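Local coordinates for RNA-dependent RNA Polymerase (Bombyx mori cytoplasmic polyhedrosis virus, PDB 6TZ0), which catalyses RNA-directed synthesis of RNA, transcribing the double-stranded viral genome into plus strands and probably also making the complementary minus strands, at residues P270-F275 with S1043-N1048; F527-M532 with L1148-D1153. All coordinates share one frame; numbering follows the deposited sequence.

Contact 1: residues P270-F275 with S1043-N1048; sequences PVWSQF and SNLAYN
Ser1043 OG is held between a strand and a helix: it hydrogen-bonds to Thr268 O, two residues before Pro270, and weakly to Gln325 OE1 at the start of helix 325-339. This places the backbone of Ser1043 beside the proline ring, where Pro270 CD lies 3.8 Å from Ser1043 O, a van der Waals approach with no hydrogen bond between the two segments. The other half of the contact is apolar. Leu1045 sends its CD2 methyl to the benzo half of the Trp272 indole, with CD2 3.9 Å from Trp272 CZ2; the methyl arrives obliquely, and the two side chains cross at about a right angle. Trp272 CG is turned opposite its own carbonyl carbon (chi1 -72°), which sets the side of the indole carrying NE1 and CZ2 next to the leucine, the long axis of the rings running across the approach. Two polar bonds hold this tryptophan: NE1 binds Gly730 O, and the backbone N is bonded to Ser537 OG, while Leu533 of helix 530-535 touches its side chain. Beyond it the strand ends in an ST turn, Ser273 OG accepting from Phe275 N at 3.1 Å. The contact thus seats a C-terminal loop against the end of strand 266-272, the first strand of the antiparallel beta-hairpin it forms with strand 278-285 in the N-terminal region.

Contact 2: residues F527-M532 with L1148-D1153; sequences FDIGEM and LFFLSD
Ile529 meets two neighbouring phenylalanines through its CD1 methyl, and the direct contact is wholly apolar. CD1 lies 4.1 Å from Phe1149 CZ and equally far from CE2 of that ring, so it sits by the CE2-CZ bond of the ring, approaching obliquely. The same methyl is 4.3 Å from Phe1150 CZ, again at a slant. Ile529 carries CG1 between its backbone N and carbonyl carbon (chi1 58°), and the chain then runs extended to CD1, delivering the methyl to both rings.

Among the aromatics, the planes of Phe1149 and Phe1150 are nearly perpendicular. Phe1150 CE2 lies in the plane of the Phe1149 ring, 3.8 Å from Phe1149 CD2. With CG anti to the backbone N (chi1 -176°), the ring of Phe1149 is carried out so that its CE2 and CZ reach the isoleucine methyl, and it also meets the ring of Phe732, their planes about 30° apart.

Polar bonds frame this cluster without bridging the side chains. A backbone hydrogen bond between Phe1149 and Ala526 ties the C-terminal loop to the chain just ahead of Phe527. Asp528 uses both carboxylate oxygens within its own loop, OD1 taking Ala523 N and OD2 taking Gly524 N, which helps fix the turn leading to Ile529.

Ile529 occupies the N-cap position of helix 530-535, which precedes strand 541-548 of the polymerase palm sheet. That strand carries the magnesium-binding Asp547, so the C-terminal loop packs against the chain leading into the catalytic core, at a distance from the active site itself.

From the N terminus the chain passes 270-275, then 527-532, then 1043-1048 and finally 1148-1153, so the two contacts cross rather than nest. Contact 1 closes a loop of 767 residues between the N-terminal and C-terminal regions; contact 2 closes one of 615 between the central polymerase domain and the C-terminal region. Their centres are about 10 Å apart, and they touch: Trp272 CH2 is 4.0 Å from Phe1150 CE1, and Ala1046 CB is 4.3 Å from Phe1150 CE2. Phe1150 thereby joins both contacts, and two separate C-terminal loops meet the N-terminal hairpin and the start of a polymerase-domain helix in one continuous buried region.

Contact 1: residues P270-F275 with S1043-N1048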
loop_
_atom_site.group_PDB
_atom_site.type_symbol
_atom_site.label_atom_id
_atom_site.label_comp_id
_atom_site.label_asym_id
_atom_site.label_seq_id
_atom_site.Cartn_x
_atom_site.Cartn_y
_atom_site.Cartn_z
ATOM N N PRO A 270 -36.722 0.642 10.745
ATOM C CA PRO A 270 -36.990 -0.597 10.006
ATOM C C PRO A 270 -36.250 -1.785 10.611
ATOM O O PRO A 270 -35.328 -1.644 11.412
ATOM C CB PRO A 270 -36.487 -0.290 8.592
ATOM C CG PRO A 270 -35.484 0.755 8.775
ATOM C CD PRO A 270 -35.965 1.597 9.916
ATOM N N VAL A 271 -36.684 -2.979 10.209
ATOM C CA VAL A 271 -36.146 -4.236 10.714
ATOM C C VAL A 271 -35.657 -5.061 9.537
ATOM O O VAL A 271 -36.411 -5.307 8.591
ATOM C CB VAL A 271 -37.190 -5.021 11.530
ATOM C CG1 VAL A 271 -36.676 -6.399 11.878
ATOM C CG2 VAL A 271 -37.552 -4.272 12.789
ATOM N N TRP A 272 -34.406 -5.496 9.603
ATOM C CA TRP A 272 -33.776 -6.246 8.529
ATOM C C TRP A 272 -33.705 -7.731 8.848
ATOM O O TRP A 272 -33.406 -8.127 9.975
ATOM C CB TRP A 272 -32.374 -5.711 8.265
ATOM C CG TRP A 272 -32.369 -4.389 7.598
ATOM C CD1 TRP A 272 -32.422 -3.172 8.199
ATOM C CD2 TRP A 272 -32.266 -4.141 6.195
ATOM N NE1 TRP A 272 -32.383 -2.183 7.261
ATOM C CE2 TRP A 272 -32.282 -2.750 6.021
ATOM C CE3 TRP A 272 -32.165 -4.963 5.068
ATOM C CZ2 TRP A 272 -32.205 -2.158 4.768
ATOM C CZ3 TRP A 272 -32.092 -4.371 3.824
ATOM C CH2 TRP A 272 -32.108 -2.985 3.684
ATOM N N SER A 273 -33.959 -8.541 7.831
ATOM C CA SER A 273 -33.833 -9.985 7.902
ATOM C C SER A 273 -32.373 -10.409 7.822
ATOM O O SER A 273 -31.465 -9.599 7.626
ATOM C CB SER A 273 -34.617 -10.636 6.771
ATOM O OG SER A 273 -34.357 -12.021 6.715
ATOM N N GLN A 274 -32.149 -11.712 7.976
ATOM C CA GLN A 274 -30.838 -12.283 7.713
ATOM C C GLN A 274 -30.514 -12.211 6.234
ATOM O O GLN A 274 -29.352 -12.047 5.855
ATOM C CB GLN A 274 -30.810 -13.742 8.155
ATOM C CG GLN A 274 -31.283 -13.969 9.553
ATOM C CD GLN A 274 -31.366 -15.426 9.896
ATOM O OE1 GLN A 274 -31.055 -16.286 9.078
ATOM N NE2 GLN A 274 -31.807 -15.720 11.109
ATOM N N PHE A 275 -31.525 -12.383 5.395
ATOM C CA PHE A 275 -31.372 -12.514 3.951
ATOM C C PHE A 275 -31.635 -11.199 3.228
ATOM O O PHE A 275 -32.345 -11.186 2.223
ATOM C CB PHE A 275 -32.307 -13.610 3.459
ATOM C CG PHE A 275 -32.053 -14.943 4.104
ATOM C CD1 PHE A 275 -31.068 -15.779 3.619
ATOM C CD2 PHE A 275 -32.779 -15.343 5.218
ATOM C CE1 PHE A 275 -30.822 -16.997 4.219
ATOM C CE2 PHE A 275 -32.531 -16.556 5.823
ATOM C CZ PHE A 275 -31.553 -17.380 5.323
ATOM N N SER A 1043 -38.337 6.791 9.397
ATOM C CA SER A 1043 -36.877 6.784 9.538
ATOM C C SER A 1043 -36.158 6.247 8.310
ATOM O O SER A 1043 -35.738 5.087 8.315
ATOM C CB SER A 1043 -36.429 6.005 10.778
ATOM O OG SER A 1043 -36.772 6.693 11.962
ATOM N N ASN A 1044 -36.135 7.044 7.238
ATOM C CA ASN A 1044 -35.567 6.655 5.950
ATOM C C ASN A 1044 -34.152 6.098 6.054
ATOM O O ASN A 1044 -33.343 6.557 6.857
ATOM C CB ASN A 1044 -35.572 7.851 4.998
ATOM C CG ASN A 1044 -34.868 9.068 5.557
ATOM O OD1 ASN A 1044 -34.471 9.102 6.709
ATOM N ND2 ASN A 1044 -34.659 10.063 4.709
ATOM N N LEU A 1045 -33.872 5.079 5.254
ATOM C CA LEU A 1045 -32.613 4.363 5.342
ATOM C C LEU A 1045 -31.540 4.912 4.412
ATOM O O LEU A 1045 -30.510 4.260 4.219
ATOM C CB LEU A 1045 -32.863 2.870 5.118
ATOM C CG LEU A 1045 -33.725 2.358 3.968
ATOM C CD1 LEU A 1045 -32.933 2.140 2.724
ATOM C CD2 LEU A 1045 -34.382 1.067 4.385
ATOM N N ALA A 1046 -31.756 6.103 3.855
ATOM C CA ALA A 1046 -30.727 6.892 3.196
ATOM C C ALA A 1046 -31.177 8.343 3.232
ATOM O O ALA A 1046 -32.353 8.632 3.463
ATOM C CB ALA A 1046 -30.473 6.436 1.759
ATOM N N TYR A 1047 -30.233 9.264 3.008
ATOM C CA TYR A 1047 -30.600 10.677 3.027
ATOM C C TYR A 1047 -31.445 11.078 1.829
ATOM O O TYR A 1047 -32.159 12.081 1.908
ATOM C CB TYR A 1047 -29.370 11.584 3.102
ATOM C CG TYR A 1047 -28.697 11.638 4.446
ATOM C CD1 TYR A 1047 -29.309 12.264 5.514
ATOM C CD2 TYR A 1047 -27.427 11.118 4.631
ATOM C CE1 TYR A 1047 -28.703 12.327 6.738
ATOM C CE2 TYR A 1047 -26.811 11.178 5.854
ATOM C CZ TYR A 1047 -27.453 11.784 6.903
ATOM O OH TYR A 1047 -26.841 11.859 8.129
ATOM N N ASN A 1048 -31.407 10.323 0.734
ATOM C CA ASN A 1048 -32.258 10.611 -0.411
ATOM C C ASN A 1048 -33.541 9.790 -0.450
ATOM O O ASN A 1048 -34.343 9.974 -1.369
ATOM C CB ASN A 1048 -31.504 10.406 -1.729
ATOM C CG ASN A 1048 -31.002 8.988 -1.918
ATOM O OD1 ASN A 1048 -31.041 8.164 -1.012
ATOM N ND2 ASN A 1048 -30.589 8.680 -3.134
#

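Contact 2: residues F527-M532 with L1148-D1153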
loop_
_atom_site.group_PDB
_atom_site.type_symbol
_atom_site.label_atom_id
_atom_site.label_comp_id
_atom_site.label_asym_id
_atom_site.label_seq_id
_atom_site.Cartn_x
_atom_site.Cartn_y
_atom_site.Cartn_z
ATOM N N PHE A 527 -24.798 -4.626 -0.246
ATOM C CA PHE A 527 -24.363 -5.891 0.336
ATOM C C PHE A 527 -23.227 -5.712 1.328
ATOM O O PHE A 527 -22.982 -6.613 2.133
ATOM C CB PHE A 527 -23.896 -6.889 -0.724
ATOM C CG PHE A 527 -24.991 -7.449 -1.580
ATOM C CD1 PHE A 527 -25.956 -8.272 -1.033
ATOM C CD2 PHE A 527 -24.986 -7.245 -2.952
ATOM C CE1 PHE A 527 -26.949 -8.813 -1.822
ATOM C CE2 PHE A 527 -25.966 -7.796 -3.754
ATOM C CZ PHE A 527 -26.952 -8.576 -3.188
ATOM N N ASP A 528 -22.521 -4.584 1.271
ATOM C CA ASP A 528 -21.372 -4.369 2.141
ATOM C C ASP A 528 -21.797 -4.113 3.575
ATOM O O ASP A 528 -21.051 -4.426 4.507
ATOM C CB ASP A 528 -20.559 -3.187 1.631
ATOM C CG ASP A 528 -19.985 -3.426 0.258
ATOM O OD1 ASP A 528 -19.707 -4.592 -0.081
ATOM O OD2 ASP A 528 -19.822 -2.440 -0.492
ATOM N N ILE A 529 -22.982 -3.549 3.768
ATOM C CA ILE A 529 -23.462 -3.133 5.075
ATOM C C ILE A 529 -24.571 -4.050 5.580
ATOM O O ILE A 529 -25.292 -3.687 6.502
ATOM C CB ILE A 529 -23.925 -1.670 5.045
ATOM C CG1 ILE A 529 -25.019 -1.482 3.998
ATOM C CG2 ILE A 529 -22.775 -0.765 4.733
ATOM C CD1 ILE A 529 -25.618 -0.107 3.980
ATOM N N GLY A 530 -24.711 -5.238 4.989
ATOM C CA GLY A 530 -25.836 -6.098 5.312
ATOM C C GLY A 530 -25.773 -6.703 6.698
ATOM O O GLY A 530 -26.807 -6.877 7.348
ATOM N N GLU A 531 -24.570 -7.016 7.178
ATOM C CA GLU A 531 -24.448 -7.569 8.520
ATOM C C GLU A 531 -24.701 -6.510 9.579
ATOM O O GLU A 531 -25.273 -6.808 10.630
ATOM C CB GLU A 531 -23.075 -8.208 8.714
ATOM C CG GLU A 531 -22.815 -9.381 7.785
ATOM C CD GLU A 531 -23.777 -10.546 7.989
ATOM O OE1 GLU A 531 -24.223 -10.781 9.133
ATOM O OE2 GLU A 531 -24.086 -11.233 6.993
ATOM N N MET A 532 -24.301 -5.265 9.319
ATOM C CA MET A 532 -24.606 -4.190 10.256
ATOM C C MET A 532 -26.091 -3.859 10.246
ATOM O O MET A 532 -26.682 -3.587 11.297
ATOM C CB MET A 532 -23.789 -2.950 9.920
ATOM C CG MET A 532 -22.319 -3.112 10.157
ATOM S SD MET A 532 -21.382 -1.605 9.844
ATOM C CE MET A 532 -21.353 -1.604 8.065
ATOM N N LEU A 1148 -26.994 2.254 -8.170
ATOM C CA LEU A 1148 -28.105 1.395 -7.753
ATOM C C LEU A 1148 -27.742 0.717 -6.433
ATOM O O LEU A 1148 -27.530 -0.492 -6.358
ATOM C CB LEU A 1148 -28.412 0.363 -8.844
ATOM C CG LEU A 1148 -29.276 0.602 -10.092
ATOM C CD1 LEU A 1148 -30.728 0.722 -9.795
ATOM C CD2 LEU A 1148 -28.872 1.845 -10.825
ATOM N N PHE A 1149 -27.674 1.524 -5.376
ATOM C CA PHE A 1149 -27.079 1.078 -4.118
ATOM C C PHE A 1149 -28.023 0.167 -3.334
ATOM O O PHE A 1149 -27.692 -0.989 -3.060
ATOM C CB PHE A 1149 -26.673 2.308 -3.303
ATOM C CG PHE A 1149 -25.957 2.014 -2.018
ATOM C CD1 PHE A 1149 -24.608 1.708 -2.015
ATOM C CD2 PHE A 1149 -26.619 2.105 -0.811
ATOM C CE1 PHE A 1149 -23.945 1.456 -0.830
ATOM C CE2 PHE A 1149 -25.962 1.857 0.372
ATOM C CZ PHE A 1149 -24.623 1.531 0.364
ATOM N N PHE A 1150 -29.203 0.666 -2.967
ATOM C CA PHE A 1150 -30.243 -0.169 -2.370
ATOM C C PHE A 1150 -31.170 -0.809 -3.390
ATOM O O PHE A 1150 -31.957 -1.684 -3.018
ATOM C CB PHE A 1150 -31.114 0.624 -1.390
ATOM C CG PHE A 1150 -30.500 0.818 -0.041
ATOM C CD1 PHE A 1150 -30.423 -0.236 0.849
ATOM C CD2 PHE A 1150 -30.062 2.063 0.361
ATOM C CE1 PHE A 1150 -29.875 -0.059 2.100
ATOM C CE2 PHE A 1150 -29.519 2.247 1.610
ATOM C CZ PHE A 1150 -29.428 1.184 2.483
ATOM N N LEU A 1151 -31.106 -0.407 -4.648
ATOM C CA LEU A 1151 -32.066 -0.844 -5.645
ATOM C C LEU A 1151 -31.557 -2.077 -6.384
ATOM O O LEU A 1151 -30.375 -2.418 -6.343
ATOM C CB LEU A 1151 -32.359 0.290 -6.619
ATOM C CG LEU A 1151 -33.468 1.306 -6.372
ATOM C CD1 LEU A 1151 -34.771 0.570 -6.412
ATOM C CD2 LEU A 1151 -33.320 2.060 -5.063
ATOM N N SER A 1152 -32.472 -2.745 -7.080
ATOM C CA SER A 1152 -32.187 -4.057 -7.643
ATOM C C SER A 1152 -31.428 -3.959 -8.956
ATOM O O SER A 1152 -31.683 -3.079 -9.781
ATOM C CB SER A 1152 -33.481 -4.834 -7.868
ATOM O OG SER A 1152 -34.243 -4.260 -8.908
ATOM N N ASP A 1153 -30.502 -4.892 -9.153
ATOM C CA ASP A 1153 -29.723 -5.008 -10.375
ATOM C C ASP A 1153 -30.430 -5.805 -11.458
ATOM O O ASP A 1153 -29.860 -5.995 -12.536
ATOM C CB ASP A 1153 -28.378 -5.677 -10.079
ATOM C CG ASP A 1153 -27.463 -4.810 -9.253
ATOM O OD1 ASP A 1153 -27.566 -3.570 -9.349
ATOM O OD2 ASP A 1153 -26.629 -5.370 -8.511
#